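Local coordinates for pyoverdine biosynthesis protein PvcB (Pseudomonas aeruginosa, PDB 4YLM) that catalyses the iron(II)- and 2-oxoglutarate-dependent oxidation of tyrosine isonitrile during biosynthesis of the isonitrile-derived natural product paerucumarin, at residues Q125-V130 and D250-D255; G139-S144 and H244-D249. All blocks are in the same frame, centred on the assembly; numbering follows the deposited sequence.

Contact 1 of 2, residues Q125-V130 and D250-D255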
# COMPACT_ATOMS: atom_id res chain seq x y z
N GLN A 125 14.48 -0.47 -12.40
CA GLN A 125 15.33 -1.61 -12.72
C GLN A 125 15.16 -2.63 -11.60
O GLN A 125 15.21 -2.28 -10.42
CB GLN A 125 16.81 -1.18 -12.79
CG GLN A 125 17.14 -0.04 -13.75
CD GLN A 125 18.37 0.75 -13.31
OE1 GLN A 125 18.50 1.10 -12.14
NE2 GLN A 125 19.28 1.01 -14.24
N VAL A 126 14.93 -3.89 -11.96
CA VAL A 126 14.93 -4.98 -10.99
C VAL A 126 16.14 -5.86 -11.33
O VAL A 126 16.23 -6.40 -12.43
CB VAL A 126 13.64 -5.81 -11.06
CG1 VAL A 126 13.72 -7.01 -10.12
CG2 VAL A 126 12.43 -4.93 -10.69
N PHE A 127 17.07 -5.97 -10.39
CA PHE A 127 18.27 -6.79 -10.59
C PHE A 127 18.22 -7.99 -9.67
O PHE A 127 18.06 -7.84 -8.46
CB PHE A 127 19.54 -6.02 -10.21
CG PHE A 127 19.86 -4.84 -11.08
CD1 PHE A 127 20.61 -5.00 -12.24
CD2 PHE A 127 19.47 -3.56 -10.71
CE1 PHE A 127 20.94 -3.90 -13.04
CE2 PHE A 127 19.79 -2.46 -11.50
CZ PHE A 127 20.54 -2.63 -12.66
N HIS A 128 18.37 -9.19 -10.22
CA HIS A 128 18.55 -10.37 -9.40
C HIS A 128 20.02 -10.83 -9.54
O HIS A 128 20.49 -11.04 -10.66
CB HIS A 128 17.63 -11.48 -9.88
CG HIS A 128 17.85 -12.80 -9.20
ND1 HIS A 128 17.68 -14.01 -9.85
CD2 HIS A 128 18.22 -13.10 -7.94
CE1 HIS A 128 17.94 -14.99 -9.01
NE2 HIS A 128 18.27 -14.47 -7.84
N CYS A 129 20.73 -10.95 -8.43
CA CYS A 129 22.07 -11.53 -8.47
C CYS A 129 21.97 -13.04 -8.45
O CYS A 129 21.66 -13.64 -7.41
CB CYS A 129 22.93 -11.04 -7.31
SG CYS A 129 24.63 -11.70 -7.33
N VAL A 130 22.20 -13.67 -9.60
CA VAL A 130 22.12 -15.12 -9.67
C VAL A 130 23.25 -15.75 -8.87
O VAL A 130 23.06 -16.73 -8.15
CB VAL A 130 22.16 -15.63 -11.12
CG1 VAL A 130 22.18 -17.15 -11.15
CG2 VAL A 130 20.98 -15.08 -11.89
N ASP A 250 20.81 -11.53 -3.95
CA ASP A 250 20.36 -10.16 -3.74
C ASP A 250 19.26 -9.89 -4.76
O ASP A 250 19.35 -10.31 -5.92
CB ASP A 250 21.46 -9.15 -4.03
CG ASP A 250 22.42 -8.95 -2.87
OD1 ASP A 250 22.16 -9.50 -1.78
OD2 ASP A 250 23.43 -8.23 -3.07
N LEU A 251 18.23 -9.16 -4.34
CA LEU A 251 17.30 -8.59 -5.30
C LEU A 251 17.31 -7.10 -5.05
O LEU A 251 17.07 -6.66 -3.94
CB LEU A 251 15.88 -9.17 -5.10
CG LEU A 251 14.87 -8.71 -6.17
CD1 LEU A 251 15.12 -9.46 -7.48
CD2 LEU A 251 13.44 -8.93 -5.72
N VAL A 252 17.62 -6.33 -6.09
CA VAL A 252 17.72 -4.89 -5.97
C VAL A 252 16.68 -4.26 -6.87
O VAL A 252 16.51 -4.66 -8.03
CB VAL A 252 19.15 -4.39 -6.33
CG1 VAL A 252 19.18 -2.88 -6.54
CG2 VAL A 252 20.16 -4.84 -5.27
N ILE A 253 15.97 -3.28 -6.33
CA ILE A 253 14.98 -2.56 -7.09
C ILE A 253 15.36 -1.09 -7.02
O ILE A 253 15.40 -0.54 -5.93
CB ILE A 253 13.58 -2.74 -6.48
CG1 ILE A 253 13.20 -4.23 -6.45
CG2 ILE A 253 12.55 -1.91 -7.25
CD1 ILE A 253 11.97 -4.54 -5.57
N ALA A 254 15.63 -0.48 -8.17
CA ALA A 254 16.13 0.88 -8.24
C ALA A 254 15.13 1.79 -8.95
O ALA A 254 14.53 1.39 -9.95
CB ALA A 254 17.50 0.90 -9.00
N ASP A 255 14.94 2.99 -8.41
CA ASP A 255 14.08 4.02 -8.98
C ASP A 255 14.87 4.77 -10.06
O ASP A 255 15.59 5.73 -9.77
CB ASP A 255 13.63 4.99 -7.85
CG ASP A 255 12.77 6.14 -8.34
OD1 ASP A 255 12.41 6.20 -9.54
OD2 ASP A 255 12.44 7.02 -7.49
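Phe-127 and Val-252 face each other as a hydrogen-bonded antiparallel pair, each NH reaching the other's carbonyl oxygen. The bond from Phe-127 N to Val-252 O measures 2.8 Å and is close to straight, at 172° about the hydrogen. Gln-125 and Ala-254 form a second such pair, in which Ala-254 N meets Gln-125 O at 2.9 Å and the return bond from Gln-125 N to Ala-254 O is longer, 3.1 Å. One residue before strand 251-255 begins, Asp-250 O already accepts Cys-129 N at 2.9 Å. The backbone polar groups of the intervening residues turn to the next strands: Val-126 and His-128 bond to strand 272-286, Leu-251 and Ile-253 to strand 57-60. Both strands are therefore interior members of the larger sheet of the double-stranded beta-helix, the jelly-roll core of Fe/2-oxoglutarate oxygenases.

On one face, the CD1 methyl of Leu-251 packs against Val-126 CG1 at 3.9 Å; Leu-251 reaches diagonally from its place opposite His-128, and branched aliphatics suit this buried face. The His-128 ring brings its edge, in plane, to Asp-250 O, with CD2 3.6 Å away, while its NE2 bonds to Asp-249. On the other face, small Ala-254 leaves room for the Gln-125 amide: OE1 lies 3.3 Å from Ala-254 CB, and NE2 donates to Asp-114, an iron ligand, a second-shell bond consistent with positioning that carboxylate. The Asp-250 carboxylate is buried: its OD2 forms a salt bridge with Arg-61 and takes bonds from Arg-247 N and His-244 NE2, partners that would probably stabilise the negative charge.

Contact 2 of 2, residues G139-S144 and H244-D249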
# COMPACT_ATOMS: atom_id res chain seq x y z
N GLY A 139 34.67 -2.48 -9.16
CA GLY A 139 33.66 -3.06 -10.01
C GLY A 139 32.25 -3.05 -9.43
O GLY A 139 31.36 -3.68 -9.99
N ARG A 140 32.04 -2.36 -8.32
CA ARG A 140 30.71 -2.29 -7.71
C ARG A 140 29.73 -1.48 -8.57
O ARG A 140 30.12 -0.49 -9.20
CB ARG A 140 30.77 -1.70 -6.29
CG ARG A 140 31.48 -2.60 -5.26
CD ARG A 140 31.61 -1.92 -3.90
NE ARG A 140 32.50 -0.76 -3.95
CZ ARG A 140 32.69 0.09 -2.95
NH1 ARG A 140 32.03 -0.05 -1.81
NH2 ARG A 140 33.53 1.11 -3.10
N THR A 141 28.47 -1.90 -8.61
CA THR A 141 27.42 -1.12 -9.26
C THR A 141 27.12 0.11 -8.42
O THR A 141 26.92 -0.00 -7.21
CB THR A 141 26.11 -1.95 -9.40
OG1 THR A 141 26.38 -3.14 -10.13
CG2 THR A 141 25.05 -1.16 -10.13
N THR A 142 27.08 1.28 -9.03
CA THR A 142 26.89 2.49 -8.24
C THR A 142 25.58 3.20 -8.53
O THR A 142 25.07 3.16 -9.65
CB THR A 142 28.02 3.50 -8.47
OG1 THR A 142 28.00 3.92 -9.85
CG2 THR A 142 29.37 2.88 -8.12
N PHE A 143 25.07 3.88 -7.50
CA PHE A 143 23.81 4.60 -7.57
C PHE A 143 23.96 5.94 -6.87
O PHE A 143 24.54 6.01 -5.79
CB PHE A 143 22.72 3.79 -6.84
CG PHE A 143 22.44 2.43 -7.47
CD1 PHE A 143 21.55 2.32 -8.52
CD2 PHE A 143 23.05 1.29 -6.98
CE1 PHE A 143 21.29 1.08 -9.10
CE2 PHE A 143 22.79 0.05 -7.55
CZ PHE A 143 21.90 -0.05 -8.60
N SER A 144 23.41 7.00 -7.47
CA SER A 144 23.41 8.32 -6.85
C SER A 144 22.00 8.87 -6.78
O SER A 144 21.28 8.86 -7.78
CB SER A 144 24.27 9.31 -7.65
OG SER A 144 25.64 9.06 -7.43
N HIS A 244 27.32 -0.66 -4.60
CA HIS A 244 26.82 -1.96 -4.16
C HIS A 244 27.75 -3.13 -4.45
O HIS A 244 28.10 -3.38 -5.61
CB HIS A 244 25.45 -2.28 -4.79
CG HIS A 244 24.81 -3.50 -4.22
ND1 HIS A 244 24.49 -3.61 -2.88
CD2 HIS A 244 24.48 -4.69 -4.79
CE1 HIS A 244 23.97 -4.80 -2.66
NE2 HIS A 244 23.94 -5.47 -3.80
N ARG A 245 28.09 -3.87 -3.40
CA ARG A 245 28.82 -5.12 -3.51
C ARG A 245 27.82 -6.27 -3.59
O ARG A 245 27.19 -6.60 -2.59
CB ARG A 245 29.72 -5.28 -2.28
CG ARG A 245 30.51 -6.58 -2.21
CD ARG A 245 31.80 -6.50 -3.01
NE ARG A 245 32.66 -5.41 -2.55
CZ ARG A 245 33.64 -4.86 -3.27
NH1 ARG A 245 33.87 -5.30 -4.51
NH2 ARG A 245 34.37 -3.88 -2.77
N TRP A 246 27.69 -6.89 -4.75
CA TRP A 246 26.69 -7.94 -4.95
C TRP A 246 26.92 -9.20 -4.12
O TRP A 246 28.05 -9.66 -3.98
CB TRP A 246 26.61 -8.32 -6.43
CG TRP A 246 26.12 -7.21 -7.29
CD1 TRP A 246 26.86 -6.37 -8.07
CD2 TRP A 246 24.75 -6.80 -7.45
NE1 TRP A 246 26.05 -5.47 -8.71
CE2 TRP A 246 24.75 -5.71 -8.34
CE3 TRP A 246 23.54 -7.25 -6.92
CZ2 TRP A 246 23.57 -5.07 -8.73
CZ3 TRP A 246 22.37 -6.61 -7.30
CH2 TRP A 246 22.40 -5.53 -8.19
N ARG A 247 25.84 -9.77 -3.60
CA ARG A 247 25.89 -11.11 -3.01
C ARG A 247 24.84 -11.98 -3.68
O ARG A 247 23.78 -11.48 -4.10
CB ARG A 247 25.63 -11.08 -1.51
CG ARG A 247 26.49 -10.07 -0.76
CD ARG A 247 27.33 -10.75 0.30
NE ARG A 247 27.28 -10.05 1.59
CZ ARG A 247 28.11 -9.08 1.96
NH1 ARG A 247 29.08 -8.68 1.14
NH2 ARG A 247 27.98 -8.52 3.16
N SER A 248 25.12 -13.27 -3.75
CA SER A 248 24.22 -14.24 -4.35
C SER A 248 22.78 -14.10 -3.83
O SER A 248 22.54 -14.10 -2.62
CB SER A 248 24.74 -15.66 -4.12
OG SER A 248 26.03 -15.83 -4.72
N ASP A 249 21.85 -13.97 -4.77
CA ASP A 249 20.42 -13.89 -4.48
C ASP A 249 19.94 -12.54 -3.94
O ASP A 249 18.78 -12.41 -3.54
CB ASP A 249 19.95 -15.04 -3.61
CG ASP A 249 19.78 -16.34 -4.40
OD1 ASP A 249 19.42 -16.30 -5.61
OD2 ASP A 249 20.02 -17.41 -3.81
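Thr-141 carries OG1 anti to its carbonyl carbon (chi1 -58°), and Trp-246 has CG placed likewise (chi1 -65°); together these rotamers bring hydroxyl and indole edge to each other. Trp-246 NE1 donates to Thr-141 OG1 over 2.7 Å, with the oxygen lying almost in the indole plane. Threonine suits the place, offering an acceptor to a buried indole NH while its CB packs beside the same ring edge.

The backbones make a short antiparallel pair between Thr-141 and His-244. His-244 N meets Thr-141 O at 2.7 Å and 175°, whereas the return bond from Thr-141 N to His-244 O is weak at 3.4 Å. The imidazole stands edge-on to the indole, T-shaped, with His-244 CD2 3.4 Å above the Trp-246 ring plane, over its centre, and ND1 bonds to Tyr-242. Beyond Thr-141, the ring edge of Phe-143 approaches His-244 CB.

Toward the partly exposed side, the aliphatic CD of Arg-140 lies over one face of the Arg-245 guanidinium, 3.6 Å from CZ. The two guanidiniums are nearly parallel, 8° apart, and their like charges are probably offset by salt bridges to Glu-264 and Glu-20 respectively. Strand 141-145 runs between 241-244 and 259-263, the latter bearing the iron ligand His-261, as in the smaller sheet of the double-stranded beta-helix.

In the fold
Both contacts are largely buried, but contact 1 lies wholly in the interior, whereas contact 2 reaches the partly exposed arginines at its margin. Contact 1 joins two inner strands of the large sheet through a regular backbone ladder; contact 2 has one antiparallel pair, where strand 141-145 begins and strand 241-244 ends, and relies more on side-chain polarity. The loop 244-249 leads directly into 250-255, so the two sheets are tied by covalent continuity and by contacts such as His-244 NE2 to Asp-250 OD2 and Trp-246 against Val-252. Gln-125 of contact 1 and Phe-143 of contact 2 both come close to the iron ligand His-261, so one end of each contact borders the metal site.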